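Local coordinates for protein VIN1 (Oscarella pearsei, PDB 6BFI) that binds actin filaments as a sponge homolog of vinculin and may play a role in cell-cell adhesion, at residues 662-665 with 666-669; 705-708 with 709-712; 730-733 with 734-737; 791-794 with 795-799. All coordinates share one frame; numbering follows the deposited sequence.

Contact 1: 662-665 with 666-669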
# COMPACT_ATOMS: atom_id res chain seq x y z
N LEU A 662 20.85 20.18 15.11
CA LEU A 662 21.08 18.85 14.58
C LEU A 662 22.58 18.61 14.39
O LEU A 662 23.32 19.52 14.03
CB LEU A 662 20.36 18.68 13.24
CG LEU A 662 18.86 18.40 13.29
CD1 LEU A 662 18.24 18.55 11.92
CD2 LEU A 662 18.63 17.00 13.84
N PRO A 663 23.05 17.39 14.63
CA PRO A 663 24.42 17.03 14.28
C PRO A 663 24.60 17.06 12.77
O PRO A 663 23.61 17.09 12.03
CB PRO A 663 24.58 15.60 14.83
CG PRO A 663 23.45 15.43 15.81
CD PRO A 663 22.34 16.27 15.28
N PRO A 664 25.84 17.08 12.29
CA PRO A 664 26.06 16.98 10.84
C PRO A 664 25.42 15.72 10.28
O PRO A 664 25.49 14.65 10.87
CB PRO A 664 27.59 16.95 10.71
CG PRO A 664 28.07 17.67 11.92
CD PRO A 664 27.10 17.33 13.02
N LYS A 665 24.77 15.88 9.12
CA LYS A 665 23.95 14.80 8.56
C LYS A 665 24.77 13.55 8.29
O LYS A 665 24.28 12.43 8.48
CB LYS A 665 23.26 15.28 7.28
CG LYS A 665 23.97 16.45 6.61
CD LYS A 665 23.41 16.69 5.21
CE LYS A 665 21.91 16.90 5.23
NZ LYS A 665 21.36 17.11 3.86
N ASP A 666 26.03 13.71 7.86
CA ASP A 666 26.85 12.56 7.51
C ASP A 666 27.25 11.72 8.72
O ASP A 666 27.58 10.55 8.55
CB ASP A 666 28.12 13.03 6.78
CG ASP A 666 27.81 13.88 5.57
OD1 ASP A 666 27.58 15.10 5.75
OD2 ASP A 666 27.82 13.34 4.45
N GLN A 667 27.21 12.29 9.92
CA GLN A 667 27.79 11.65 11.09
C GLN A 667 26.79 10.93 11.97
O GLN A 667 27.15 9.96 12.64
CB GLN A 667 28.56 12.68 11.93
CG GLN A 667 29.58 13.48 11.13
CD GLN A 667 30.36 14.45 11.98
OE1 GLN A 667 30.34 14.38 13.21
NE2 GLN A 667 31.06 15.38 11.33
N ASN A 668 25.53 11.37 12.00
CA ASN A 668 24.52 10.81 12.91
C ASN A 668 23.20 10.62 12.19
O ASN A 668 22.23 11.34 12.43
CB ASN A 668 24.34 11.73 14.13
CG ASN A 668 25.54 11.71 15.05
OD1 ASN A 668 26.53 12.41 14.82
ND2 ASN A 668 25.45 10.93 16.12
N PRO A 669 23.12 9.62 11.30
CA PRO A 669 21.83 9.35 10.64
C PRO A 669 20.74 8.90 11.61
O PRO A 669 19.59 9.34 11.51
CB PRO A 669 22.17 8.24 9.63
CG PRO A 669 23.66 8.29 9.48
CD PRO A 669 24.19 8.73 10.81
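Gln667 meets Pro664 because its CG stands beside its own backbone N, anti to the carbonyl carbon (chi1 -53°), and the chain runs on extended from there. Asn668 makes the same first turn (chi1 -70°), which lays its amide against Pro663, beside the CB that the backbone already places there. The Gln667 amide comes to the Pro664 ring at an oblique angle. NE2 of Gln667 lies 3.8 Å from CG of Pro664, and CD of Gln667 is 3.9 Å from CB of Pro664. The Asn668 side chain crosses Pro663 at about a right angle. OD1 of Asn668 is 3.7 Å from CB of Pro663, and CB of Asn668 is 3.9 Å from that same CB. In both pairs an amide, by NE2 or OD1, rests against proline ring carbons, and no bond is made.

The backbone between these pairs is a type I beta turn, with Lys665 and Asp666 at its two corners. Gln667 N closes it on Pro664 O at 3.1 Å. The donor sits above the carbonyl plane, 52° out of it. Asn668 N adds a weak bond to the same oxygen. The turn delivers the chain to helix 669-682, with Asn668 at the N-cap and Pro669 as the first helical residue. The Asn668 side chain makes no capping bond. Its ND2 instead bonds Ser706 OG on helix 690-710. Pro663 O is hydrogen-bonded to His672 NE2, which fastens the loop to the helix that follows.

At the exposed corner, CG of Lys665 passes 3.9 Å from OD1 of Asp666. The charged ends stay apart, with Lys665 NZ 6.8 Å from Asp666 OD1.

Contact 2: 705-708 with 709-712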
# COMPACT_ATOMS: atom_id res chain seq x y z
N MET A 705 21.00 5.66 21.38
CA MET A 705 21.61 4.60 20.59
C MET A 705 22.58 5.19 19.57
O MET A 705 23.70 4.69 19.41
CB MET A 705 20.56 3.75 19.88
CG MET A 705 21.19 2.81 18.84
SD MET A 705 20.07 1.72 17.94
CE MET A 705 19.40 0.75 19.28
N SER A 706 22.16 6.24 18.86
CA SER A 706 23.06 6.91 17.93
C SER A 706 24.37 7.29 18.61
O SER A 706 25.47 6.99 18.10
CB SER A 706 22.39 8.14 17.34
OG SER A 706 23.29 8.90 16.55
N LYS A 707 24.28 7.92 19.78
CA LYS A 707 25.48 8.30 20.51
C LYS A 707 26.33 7.09 20.86
O LYS A 707 27.57 7.16 20.83
CB LYS A 707 25.09 9.07 21.78
CG LYS A 707 26.26 9.40 22.70
CD LYS A 707 25.82 10.32 23.83
CE LYS A 707 26.94 10.52 24.84
NZ LYS A 707 27.29 9.25 25.54
N TYR A 708 25.69 5.96 21.18
CA TYR A 708 26.45 4.78 21.60
C TYR A 708 27.12 4.07 20.43
O TYR A 708 28.21 3.51 20.60
CB TYR A 708 25.53 3.82 22.36
CG TYR A 708 24.99 4.41 23.64
CD1 TYR A 708 25.73 5.36 24.36
CD2 TYR A 708 23.75 4.04 24.13
CE1 TYR A 708 25.24 5.90 25.53
CE2 TYR A 708 23.25 4.59 25.30
CZ TYR A 708 24.00 5.52 25.99
OH TYR A 708 23.51 6.06 27.16
N THR A 709 26.51 4.07 19.25
CA THR A 709 27.19 3.51 18.09
C THR A 709 28.29 4.44 17.59
O THR A 709 29.27 3.97 17.00
CB THR A 709 26.21 3.22 16.94
OG1 THR A 709 25.85 4.45 16.30
CG2 THR A 709 24.96 2.54 17.46
N ARG A 710 28.16 5.74 17.83
CA ARG A 710 29.21 6.67 17.41
C ARG A 710 30.49 6.51 18.22
O ARG A 710 31.55 6.95 17.77
CB ARG A 710 28.72 8.11 17.51
CG ARG A 710 29.47 9.08 16.61
CD ARG A 710 29.77 10.40 17.31
NE ARG A 710 28.57 11.05 17.83
CZ ARG A 710 28.25 11.11 19.11
NH1 ARG A 710 29.04 10.55 20.02
NH2 ARG A 710 27.14 11.72 19.49
N GLY A 711 30.42 5.88 19.40
CA GLY A 711 31.58 5.73 20.25
C GLY A 711 32.67 4.86 19.66
O GLY A 711 32.47 3.66 19.44
N GLU A 712 33.84 5.46 19.40
CA GLU A 712 34.99 4.74 18.83
C GLU A 712 36.26 5.27 19.50
O GLU A 712 36.84 6.26 19.04
CB GLU A 712 35.05 4.89 17.32
CG GLU A 712 34.01 4.08 16.56
CD GLU A 712 34.37 2.61 16.43
OE1 GLU A 712 35.31 2.16 17.12
OE2 GLU A 712 33.73 1.91 15.62
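The last turns of helix 690-710 join Thr709 to Met705 and Ser706. Thr709 holds OG1 between its backbone N and carbonyl carbon (chi1 76°), the crowded position. From there Thr709 OG1 donates to Ser706 O at 3.1 Å, tilted 25° from the carbonyl plane. Arg710 N also donates to Ser706 O, at 3.0 Å, so two bonds grip one carbonyl. The methyl CG2 of Thr709 stands beside the backbone N, 3.2 Å from Met705 O and 4.0 Å from Met705 CG.

This helix is part of the C-terminal helical bundle, where Met705 packs on helix 718-745 and Thr709 also reaches helix 786-817. A valine in place of Thr709 would probably leave Ser706 O with the Arg710 N-H but without its hydroxyl partner.

One step further, the Arg710 side chain bends back over Lys707. A face of its guanidinium lies over Lys707 CA, with NH2 of Arg710 3.9 Å from that CA. NH1 of Arg710 is 4.0 Å from Lys707 CG. Lys707 NZ stays 5.9 Å from Arg710 NH1, which probably limits the repulsion of like charges. Gly711 N makes only weak bonds to Lys707 O and Tyr708 O as the helix gives way to loop.

Contact 3: 730-733 with 734-737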
# COMPACT_ATOMS: atom_id res chain seq x y z
N ALA A 730 13.20 -1.84 21.86
CA ALA A 730 12.33 -2.94 21.45
C ALA A 730 11.11 -3.04 22.36
O ALA A 730 9.98 -3.20 21.89
CB ALA A 730 13.11 -4.25 21.45
N LEU A 731 11.33 -2.94 23.68
CA LEU A 731 10.20 -2.99 24.61
C LEU A 731 9.26 -1.80 24.41
O LEU A 731 8.03 -1.96 24.45
CB LEU A 731 10.72 -3.03 26.05
CG LEU A 731 9.70 -3.26 27.16
CD1 LEU A 731 8.90 -4.53 26.90
CD2 LEU A 731 10.40 -3.34 28.51
N ASN A 732 9.83 -0.62 24.17
CA ASN A 732 9.00 0.55 23.86
C ASN A 732 8.17 0.31 22.61
O ASN A 732 7.00 0.71 22.55
CB ASN A 732 9.87 1.79 23.70
CG ASN A 732 9.86 2.67 24.93
OD1 ASN A 732 9.53 2.22 26.03
ND2 ASN A 732 10.20 3.94 24.75
N ALA A 733 8.76 -0.33 21.59
CA ALA A 733 8.00 -0.65 20.39
C ALA A 733 6.89 -1.66 20.67
O ALA A 733 5.82 -1.58 20.06
CB ALA A 733 8.94 -1.19 19.31
N GLN A 734 7.13 -2.60 21.59
CA GLN A 734 6.07 -3.51 22.00
C GLN A 734 4.89 -2.74 22.60
O GLN A 734 3.74 -2.92 22.18
CB GLN A 734 6.60 -4.53 23.01
CG GLN A 734 7.69 -5.44 22.48
CD GLN A 734 8.14 -6.47 23.50
OE1 GLN A 734 7.57 -6.56 24.59
NE2 GLN A 734 9.16 -7.25 23.16
N GLU A 735 5.17 -1.87 23.57
CA GLU A 735 4.10 -1.10 24.20
C GLU A 735 3.38 -0.22 23.18
O GLU A 735 2.15 -0.08 23.22
CB GLU A 735 4.66 -0.27 25.35
CG GLU A 735 5.08 -1.10 26.55
CD GLU A 735 5.86 -0.30 27.57
OE1 GLU A 735 6.46 0.72 27.19
OE2 GLU A 735 5.87 -0.70 28.76
N LEU A 736 4.14 0.38 22.26
CA LEU A 736 3.53 1.19 21.21
C LEU A 736 2.59 0.36 20.34
O LEU A 736 1.50 0.82 19.97
CB LEU A 736 4.61 1.84 20.35
CG LEU A 736 4.10 2.61 19.12
CD1 LEU A 736 3.37 3.88 19.55
CD2 LEU A 736 5.23 2.92 18.16
N LEU A 737 2.99 -0.87 20.02
CA LEU A 737 2.12 -1.74 19.23
C LEU A 737 0.86 -2.10 20.00
O LEU A 737 -0.23 -2.16 19.42
CB LEU A 737 2.87 -3.00 18.80
CG LEU A 737 2.31 -3.78 17.61
CD1 LEU A 737 3.42 -4.53 16.91
CD2 LEU A 737 1.21 -4.75 18.03
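Above one face of the Gln734 amide, at its oxygen end, sits the CD1 methyl of Leu731. CD1 of Leu731 is 3.4 Å from OE1 of Gln734. The other pair of flat groups, the Asn732 amide and the Glu735 carboxylate, have planes 29° apart. As modelled they approach through two oxygens, with Asn732 OD1 3.6 Å from Glu735 OE1.

The reach of the Gln734 side chain follows from its first torsion (chi1 -62°), which sets CG beside the backbone N. CG of Gln734 then lies 3.3 Å from Ala730 O, and the extended chain runs back along the helix to Leu731. Glu735 has its CG beside the backbone N too. That CG of Glu735 passes Leu731 O at 3.7 Å, and the extended chain carries the carboxylate back to Asn732.

These residues make about two turns of helix 718-745. Regular bonds from residue i+4 to residue i hold the backbone. Glu735 N donates to Leu731 O at 3.0 Å, and the angle at the hydrogen is 167°. Leu736 N donates to Asn732 O at 2.9 Å.

The helix has distinct sides in the bundle. Gln734 and Glu735 are exposed, whereas Leu736 packs on Met698 of helix 690-710. Asn732 touches Gln697, Met698 and Lys701 of that same helix. On another side, Ala733 and Leu737 meet Ile763 at the start of helix 763-778. The CB of Leu736 is also close to its own helix, 3.4 Å from Asn732 O.

Contact 4: 791-794 with 795-799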
# COMPACT_ATOMS: atom_id res chain seq x y z
N ASP A 791 29.61 -2.88 7.48
CA ASP A 791 28.33 -3.50 7.15
C ASP A 791 27.41 -3.54 8.37
O ASP A 791 26.20 -3.30 8.25
CB ASP A 791 28.55 -4.91 6.60
CG ASP A 791 29.35 -4.90 5.31
OD1 ASP A 791 29.47 -3.82 4.69
OD2 ASP A 791 29.85 -5.98 4.91
N ALA A 792 27.96 -3.83 9.55
CA ALA A 792 27.15 -3.81 10.77
C ALA A 792 26.56 -2.43 11.01
O ALA A 792 25.37 -2.31 11.34
CB ALA A 792 28.00 -4.26 11.96
N THR A 793 27.37 -1.39 10.84
CA THR A 793 26.87 -0.02 11.00
C THR A 793 25.75 0.27 10.00
O THR A 793 24.69 0.76 10.38
CB THR A 793 28.02 0.97 10.83
OG1 THR A 793 29.00 0.75 11.84
CG2 THR A 793 27.51 2.40 10.93
N ASP A 794 25.98 -0.03 8.72
CA ASP A 794 25.00 0.31 7.69
C ASP A 794 23.69 -0.43 7.89
O ASP A 794 22.60 0.13 7.70
CB ASP A 794 25.57 0.03 6.31
CG ASP A 794 26.85 0.81 6.04
OD1 ASP A 794 27.12 1.78 6.78
OD2 ASP A 794 27.58 0.45 5.09
N MET A 795 23.76 -1.71 8.28
CA MET A 795 22.53 -2.46 8.53
C MET A 795 21.80 -1.92 9.76
O MET A 795 20.57 -1.79 9.75
CB MET A 795 22.85 -3.94 8.70
CG MET A 795 23.39 -4.59 7.44
SD MET A 795 23.93 -6.30 7.69
CE MET A 795 22.36 -7.11 7.99
N LEU A 796 22.55 -1.60 10.82
CA LEU A 796 21.91 -1.04 12.01
C LEU A 796 21.21 0.27 11.69
O LEU A 796 20.05 0.47 12.08
CB LEU A 796 22.94 -0.86 13.13
CG LEU A 796 22.40 -0.24 14.42
CD1 LEU A 796 21.28 -1.09 15.01
CD2 LEU A 796 23.52 -0.06 15.44
N VAL A 797 21.89 1.17 10.98
CA VAL A 797 21.29 2.48 10.71
C VAL A 797 20.12 2.35 9.75
O VAL A 797 19.13 3.08 9.88
CB VAL A 797 22.34 3.48 10.19
CG1 VAL A 797 23.47 3.65 11.20
CG2 VAL A 797 22.89 3.06 8.84
N GLY A 798 20.19 1.43 8.79
CA GLY A 798 19.04 1.20 7.92
C GLY A 798 17.83 0.71 8.70
O GLY A 798 16.72 1.22 8.54
N ASN A 799 18.05 -0.29 9.57
CA ASN A 799 16.97 -0.81 10.40
C ASN A 799 16.37 0.29 11.28
O ASN A 799 15.14 0.42 11.38
CB ASN A 799 17.49 -1.97 11.25
CG ASN A 799 16.41 -2.59 12.12
OD1 ASN A 799 16.18 -2.16 13.25
ND2 ASN A 799 15.74 -3.60 11.58
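Met795 lies back along its own helix on the carbonyl of Asp791. CB of Met795 is 3.4 Å from Asp791 O. CG of Met795, placed beside the backbone N (chi1 -65°), comes to 3.2 Å from Asp791 O. SD of Met795 follows at 3.8 Å from Asp791 O, and the end of the chain leads away from residues 791-794. Outside this turn, the side chain meets Leu773 of helix 763-778, and also Pro2 and Val3 at the N terminus of the chain.

Met795 N also donates to Asp791 O at 2.9 Å, one of the four regular bonds that hold this turn of helix 786-817. This is the last long helix of the C-terminal bundle. Leu796 is buried and packs on Leu770 of helix 763-778. Thr793 is tied to that helix by a bond from Lys777 NZ to its OG1, which is also bonded to Asp789 O one turn earlier.

Val797 spreads its branches over two carbonyls. Val797 CG1 is 3.2 Å from Thr793 O, and Val797 CG2 is 3.2 Å from Asp794 O. The torsion that does this is chi1 of -59°, with CG1 beside the backbone N and CG2 between N and the carbonyl carbon. CG1 of Val797 also touches the methyl CG2 of Thr793 at 4.2 Å. Gly798 N donates to Asp794 O at 2.9 Å.

Read from the N terminus, the four contacts come in series. None nests in or crosses another. Contact 1 closes the tight turn between helix 649-659 and helix 669-682. Contact 2 marks the end of helix 690-710, contact 3 lies within helix 718-745, and contact 4 lies within helix 786-817. Contact 1 is joined to contact 2 by the Asn668-Ser706 pair. Contact 2 is joined to contact 4 where Thr709 CG2 packs 3.6 Å from Leu796 CD2. Contact 3 touches none of the others, and its nearest atoms are about 7 Å from contact 2. Together they sample a helical bundle that probably corresponds to the vinculin tail.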